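Local coordinates for putative uncharacterized protein (Archaeoglobus fulgidus, PDB 4KPP) that probably exchanges protons for calcium ions across the membrane, as a transporter of the sodium/calcium exchanger family, at residues A68-D82 with S280-I293. Numbering follows the deposited sequence.
Sequences AIVALLAVLPEYAVD and SSKVNQWTLLIGTI
Tyr79 is the main bump of this contact: its ring drops into a hollow walled by Asn284, Leu288, Leu289 and Thr292, a knob-into-hole fit at the break between helices 271-285 and 288-299. Leu289 lies over one ring face, its CG 4.0 Å from the centroid in a CH-pi contact, while Leu288 CD2 approaches Tyr79 CE2 obliquely at 3.7 Å. At the far end of the ring, Tyr79 OH donates a very short hydrogen bond of 2.5 Å to Asn284 OD1, which sits at the ring edge, in its plane. Asn284 CG sits between its own backbone N and carbonyl carbon (chi1 76°), which brings OD1 to the phenol and ND2 to a water. The water accepts from Asn284 ND2, donates to Ala68 O (2.7 Å) and bonds Ser280 OG, itself hydrogen-bonded to Tyr176. Beside the bridge, Leu72 CD1 rests against Asn284 OD1 and also touches Leu288 CD2, and Val75 CG1 presses on Ser281 OG at 3.4 Å. At the other end, Ile293 CG2 packs on the Asp82 carboxylate. The helical segments 76-82 and 288-293 run 25° from parallel, whereas segment 68-73 crosses segment 280-285 at -69°. Each side is a broken helix, and the contact joins the two exchanger-family halves near the chain's centre. A phenylalanine in place of Tyr79 would probably leave Asn284 OD1 without its phenolic donor and the amide freer to turn. The buried interface is thus mixed: hydroxyl, amide and carboxylate groups lie among aliphatic methyls, with phenol, Asn284 and water linking the sides.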
loop_
_atom_site.group_PDB
_atom_site.type_symbol
_atom_site.label_atom_id
_atom_site.label_comp_id
_atom_site.label_asym_id
_atom_site.label_seq_id
_atom_site.Cartn_x
_atom_site.Cartn_y
_atom_site.Cartn_z
ATOM N N ALA A 68 -10.770 -1.943 -6.015
ATOM C CA ALA A 68 -9.401 -2.435 -5.978
ATOM C C ALA A 68 -8.461 -1.466 -6.686
ATOM O O ALA A 68 -7.369 -1.179 -6.198
ATOM C CB ALA A 68 -9.318 -3.821 -6.605
ATOM N N ILE A 69 -8.897 -0.959 -7.835
ATOM C CA ILE A 69 -8.097 -0.017 -8.612
ATOM C C ILE A 69 -7.912 1.314 -7.886
ATOM O O ILE A 69 -6.818 1.884 -7.895
ATOM C CB ILE A 69 -8.682 0.198 -10.034
ATOM C CG1 ILE A 69 -8.102 -0.837 -11.000
ATOM C CG2 ILE A 69 -8.387 1.598 -10.550
ATOM C CD1 ILE A 69 -8.472 -0.601 -12.450
ATOM N N VAL A 70 -8.968 1.802 -7.241
ATOM C CA VAL A 70 -8.858 3.047 -6.488
ATOM C C VAL A 70 -7.988 2.848 -5.249
ATOM O O VAL A 70 -7.393 3.797 -4.748
ATOM C CB VAL A 70 -10.236 3.642 -6.101
ATOM C CG1 VAL A 70 -11.196 3.584 -7.280
ATOM C CG2 VAL A 70 -10.821 2.933 -4.894
ATOM N N ALA A 71 -7.904 1.610 -4.769
ATOM C CA ALA A 71 -7.048 1.286 -3.635
ATOM C C ALA A 71 -5.588 1.243 -4.076
ATOM O O ALA A 71 -4.681 1.495 -3.283
ATOM C CB ALA A 71 -7.462 -0.034 -3.010
ATOM N N LEU A 72 -5.369 0.919 -5.347
ATOM C CA LEU A 72 -4.031 0.941 -5.927
ATOM C C LEU A 72 -3.569 2.377 -6.130
ATOM O O LEU A 72 -2.451 2.741 -5.757
ATOM C CB LEU A 72 -4.009 0.192 -7.263
ATOM C CG LEU A 72 -2.734 0.360 -8.093
ATOM C CD1 LEU A 72 -1.528 -0.167 -7.333
ATOM C CD2 LEU A 72 -2.869 -0.322 -9.447
ATOM N N LEU A 73 -4.438 3.189 -6.724
ATOM C CA LEU A 73 -4.124 4.588 -6.990
ATOM C C LEU A 73 -3.885 5.362 -5.696
ATOM O O LEU A 73 -3.219 6.395 -5.696
ATOM C CB LEU A 73 -5.237 5.243 -7.815
ATOM C CG LEU A 73 -5.467 4.700 -9.233
ATOM C CD1 LEU A 73 -6.719 5.300 -9.853
ATOM C CD2 LEU A 73 -4.258 4.956 -10.128
ATOM N N ALA A 74 -4.418 4.844 -4.593
ATOM C CA ALA A 74 -4.256 5.472 -3.282
ATOM C C ALA A 74 -2.846 5.294 -2.705
ATOM O O ALA A 74 -2.465 5.989 -1.762
ATOM C CB ALA A 74 -5.301 4.946 -2.307
ATOM N N VAL A 75 -2.081 4.360 -3.264
ATOM C CA VAL A 75 -0.731 4.083 -2.773
ATOM C C VAL A 75 0.324 4.234 -3.866
ATOM O O VAL A 75 1.377 3.604 -3.827
ATOM C CB VAL A 75 -0.628 2.690 -2.114
ATOM C CG1 VAL A 75 -1.480 2.640 -0.856
ATOM C CG2 VAL A 75 -1.039 1.592 -3.088
ATOM N N LEU A 76 0.023 5.080 -4.844
ATOM C CA LEU A 76 0.966 5.409 -5.908
ATOM C C LEU A 76 2.322 5.946 -5.408
ATOM O O LEU A 76 3.356 5.605 -5.982
ATOM C CB LEU A 76 0.329 6.380 -6.908
ATOM C CG LEU A 76 0.448 6.021 -8.390
ATOM C CD1 LEU A 76 0.059 4.567 -8.631
ATOM C CD2 LEU A 76 -0.412 6.953 -9.238
ATOM N N PRO A 77 2.327 6.794 -4.356
ATOM C CA PRO A 77 3.633 7.225 -3.843
ATOM C C PRO A 77 4.529 6.064 -3.412
ATOM O O PRO A 77 5.750 6.158 -3.534
ATOM C CB PRO A 77 3.259 8.073 -2.628
ATOM C CG PRO A 77 1.937 8.635 -2.966
ATOM C CD PRO A 77 1.229 7.567 -3.742
ATOM N N GLU A 78 3.936 4.982 -2.924
ATOM C CA GLU A 78 4.730 3.829 -2.524
ATOM C C GLU A 78 5.366 3.156 -3.738
ATOM O O GLU A 78 6.527 2.744 -3.694
ATOM C CB GLU A 78 3.894 2.826 -1.727
ATOM C CG GLU A 78 4.572 1.471 -1.531
ATOM C CD GLU A 78 5.941 1.570 -0.862
ATOM O OE1 GLU A 78 6.777 0.665 -1.081
ATOM O OE2 GLU A 78 6.184 2.538 -0.110
ATOM N N TYR A 79 4.604 3.049 -4.821
ATOM C CA TYR A 79 5.126 2.464 -6.049
ATOM C C TYR A 79 6.227 3.330 -6.645
ATOM O O TYR A 79 7.200 2.816 -7.195
ATOM C CB TYR A 79 4.006 2.237 -7.069
ATOM C CG TYR A 79 3.179 1.011 -6.773
ATOM C CD1 TYR A 79 2.244 1.014 -5.746
ATOM C CD2 TYR A 79 3.339 -0.154 -7.514
ATOM C CE1 TYR A 79 1.492 -0.108 -5.465
ATOM C CE2 TYR A 79 2.589 -1.279 -7.243
ATOM C CZ TYR A 79 1.666 -1.251 -6.218
ATOM O OH TYR A 79 0.916 -2.368 -5.938
ATOM N N ALA A 80 6.075 4.644 -6.521
ATOM C CA ALA A 80 7.039 5.575 -7.095
ATOM C C ALA A 80 8.342 5.606 -6.304
ATOM O O ALA A 80 9.424 5.623 -6.886
ATOM C CB ALA A 80 6.438 6.964 -7.193
ATOM N N VAL A 81 8.231 5.613 -4.978
ATOM C CA VAL A 81 9.408 5.596 -4.113
ATOM C C VAL A 81 10.138 4.257 -4.192
ATOM O O VAL A 81 11.359 4.216 -4.355
ATOM C CB VAL A 81 9.043 5.903 -2.642
ATOM C CG1 VAL A 81 10.239 5.654 -1.726
ATOM C CG2 VAL A 81 8.547 7.337 -2.502
ATOM N N ASP A 82 9.393 3.162 -4.086
ATOM C CA ASP A 82 9.999 1.840 -4.172
ATOM C C ASP A 82 10.517 1.595 -5.583
ATOM O O ASP A 82 11.540 0.939 -5.777
ATOM C CB ASP A 82 8.995 0.755 -3.789
ATOM C CG ASP A 82 9.669 -0.525 -3.335
ATOM O OD1 ASP A 82 10.918 -0.595 -3.379
ATOM O OD2 ASP A 82 8.948 -1.465 -2.940
ATOM N N SER A 280 -7.506 -4.511 0.374
ATOM C CA SER A 280 -7.198 -4.533 -1.054
ATOM C C SER A 280 -5.855 -3.871 -1.352
ATOM O O SER A 280 -5.142 -4.284 -2.263
ATOM C CB SER A 280 -8.310 -3.854 -1.862
ATOM O OG SER A 280 -7.987 -3.830 -3.242
ATOM N N SER A 281 -5.517 -2.839 -0.586
ATOM C CA SER A 281 -4.228 -2.172 -0.733
ATOM C C SER A 281 -3.101 -3.118 -0.343
ATOM O O SER A 281 -2.020 -3.092 -0.941
ATOM C CB SER A 281 -4.168 -0.908 0.124
ATOM O OG SER A 281 -2.892 -0.300 0.043
ATOM N N LYS A 282 -3.355 -3.944 0.669
ATOM C CA LYS A 282 -2.418 -5.000 1.035
ATOM C C LYS A 282 -2.241 -5.955 -0.135
ATOM O O LYS A 282 -1.130 -6.386 -0.417
ATOM C CB LYS A 282 -2.887 -5.747 2.289
ATOM C CG LYS A 282 -2.181 -7.080 2.552
ATOM C CD LYS A 282 -0.679 -6.924 2.774
ATOM C CE LYS A 282 -0.015 -8.294 2.892
ATOM N NZ LYS A 282 1.466 -8.225 3.034
ATOM N N VAL A 283 -3.331 -6.261 -0.832
ATOM C CA VAL A 283 -3.269 -7.172 -1.973
ATOM C C VAL A 283 -2.308 -6.679 -3.057
ATOM O O VAL A 283 -1.409 -7.417 -3.464
ATOM C CB VAL A 283 -4.667 -7.437 -2.591
ATOM C CG1 VAL A 283 -4.556 -8.354 -3.805
ATOM C CG2 VAL A 283 -5.599 -8.039 -1.558
ATOM N N ASN A 284 -2.479 -5.441 -3.521
ATOM C CA ASN A 284 -1.607 -4.938 -4.587
ATOM C C ASN A 284 -0.153 -4.768 -4.146
ATOM O O ASN A 284 0.773 -5.041 -4.914
ATOM C CB ASN A 284 -2.152 -3.661 -5.257
ATOM C CG ASN A 284 -1.961 -2.412 -4.415
ATOM O OD1 ASN A 284 -0.848 -1.904 -4.278
ATOM N ND2 ASN A 284 -3.056 -1.888 -3.877
ATOM N N GLN A 285 0.046 -4.339 -2.904
ATOM C CA GLN A 285 1.398 -4.148 -2.391
ATOM C C GLN A 285 2.106 -5.480 -2.150
ATOM O O GLN A 285 3.334 -5.542 -2.081
ATOM C CB GLN A 285 1.391 -3.279 -1.130
ATOM C CG GLN A 285 0.996 -1.834 -1.415
ATOM C CD GLN A 285 1.021 -0.951 -0.186
ATOM O OE1 GLN A 285 2.085 -0.579 0.302
ATOM N NE2 GLN A 285 -0.159 -0.602 0.316
ATOM N N TRP A 286 1.321 -6.546 -2.045
ATOM C CA TRP A 286 1.865 -7.872 -1.788
ATOM C C TRP A 286 1.822 -8.715 -3.062
ATOM O O TRP A 286 2.082 -9.916 -3.034
ATOM C CB TRP A 286 1.091 -8.538 -0.645
ATOM C CG TRP A 286 1.726 -9.759 -0.042
ATOM C CD1 TRP A 286 1.108 -10.945 0.233
ATOM C CD2 TRP A 286 3.092 -9.913 0.375
ATOM N NE1 TRP A 286 2.000 -11.827 0.790
ATOM C CE2 TRP A 286 3.224 -11.221 0.887
ATOM C CE3 TRP A 286 4.215 -9.079 0.363
ATOM C CZ2 TRP A 286 4.431 -11.710 1.381
ATOM C CZ3 TRP A 286 5.412 -9.569 0.853
ATOM C CH2 TRP A 286 5.511 -10.872 1.357
ATOM N N THR A 287 1.497 -8.067 -4.179
ATOM C CA THR A 287 1.485 -8.715 -5.490
ATOM C C THR A 287 2.134 -7.835 -6.559
ATOM O O THR A 287 3.282 -8.059 -6.942
ATOM C CB THR A 287 0.053 -9.098 -5.947
ATOM O OG1 THR A 287 -0.805 -7.949 -5.889
ATOM C CG2 THR A 287 -0.522 -10.207 -5.066
ATOM N N LEU A 288 1.389 -6.836 -7.029
ATOM C CA LEU A 288 1.860 -5.931 -8.077
ATOM C C LEU A 288 3.169 -5.225 -7.716
ATOM O O LEU A 288 4.044 -5.053 -8.567
ATOM C CB LEU A 288 0.784 -4.893 -8.417
ATOM C CG LEU A 288 1.127 -3.921 -9.551
ATOM C CD1 LEU A 288 1.184 -4.638 -10.898
ATOM C CD2 LEU A 288 0.145 -2.760 -9.596
ATOM N N LEU A 289 3.297 -4.823 -6.454
ATOM C CA LEU A 289 4.478 -4.106 -5.990
ATOM C C LEU A 289 5.735 -4.959 -6.126
ATOM O O LEU A 289 6.769 -4.482 -6.593
ATOM C CB LEU A 289 4.307 -3.678 -4.532
ATOM C CG LEU A 289 4.820 -2.291 -4.127
ATOM C CD1 LEU A 289 5.221 -2.269 -2.655
ATOM C CD2 LEU A 289 5.965 -1.804 -5.007
ATOM N N ILE A 290 5.644 -6.217 -5.708
ATOM C CA ILE A 290 6.784 -7.121 -5.785
ATOM C C ILE A 290 7.203 -7.325 -7.236
ATOM O O ILE A 290 8.386 -7.262 -7.563
ATOM C CB ILE A 290 6.479 -8.485 -5.146
ATOM C CG1 ILE A 290 5.794 -8.298 -3.790
ATOM C CG2 ILE A 290 7.758 -9.307 -5.011
ATOM C CD1 ILE A 290 5.464 -9.595 -3.079
ATOM N N GLY A 291 6.223 -7.563 -8.101
ATOM C CA GLY A 291 6.484 -7.703 -9.519
ATOM C C GLY A 291 7.108 -6.451 -10.106
ATOM O O GLY A 291 8.026 -6.530 -10.923
ATOM N N THR A 292 6.614 -5.294 -9.678
ATOM C CA THR A 292 7.085 -4.015 -10.198
ATOM C C THR A 292 8.567 -3.772 -9.914
ATOM O O THR A 292 9.317 -3.395 -10.812
ATOM C CB THR A 292 6.256 -2.839 -9.650
ATOM O OG1 THR A 292 4.891 -2.984 -10.061
ATOM C CG2 THR A 292 6.794 -1.518 -10.173
ATOM N N ILE A 293 8.998 -3.993 -8.676
ATOM C CA ILE A 293 10.397 -3.755 -8.337
ATOM C C ILE A 293 11.337 -4.749 -9.025
ATOM O O ILE A 293 12.450 -4.391 -9.411
ATOM C CB ILE A 293 10.654 -3.721 -6.808
ATOM C CG1 ILE A 293 10.354 -5.075 -6.165
ATOM C CG2 ILE A 293 9.844 -2.605 -6.149
ATOM C CD1 ILE A 293 10.772 -5.161 -4.714
HETATM O O HOH W 1 -5.856 -3.075 -4.924
#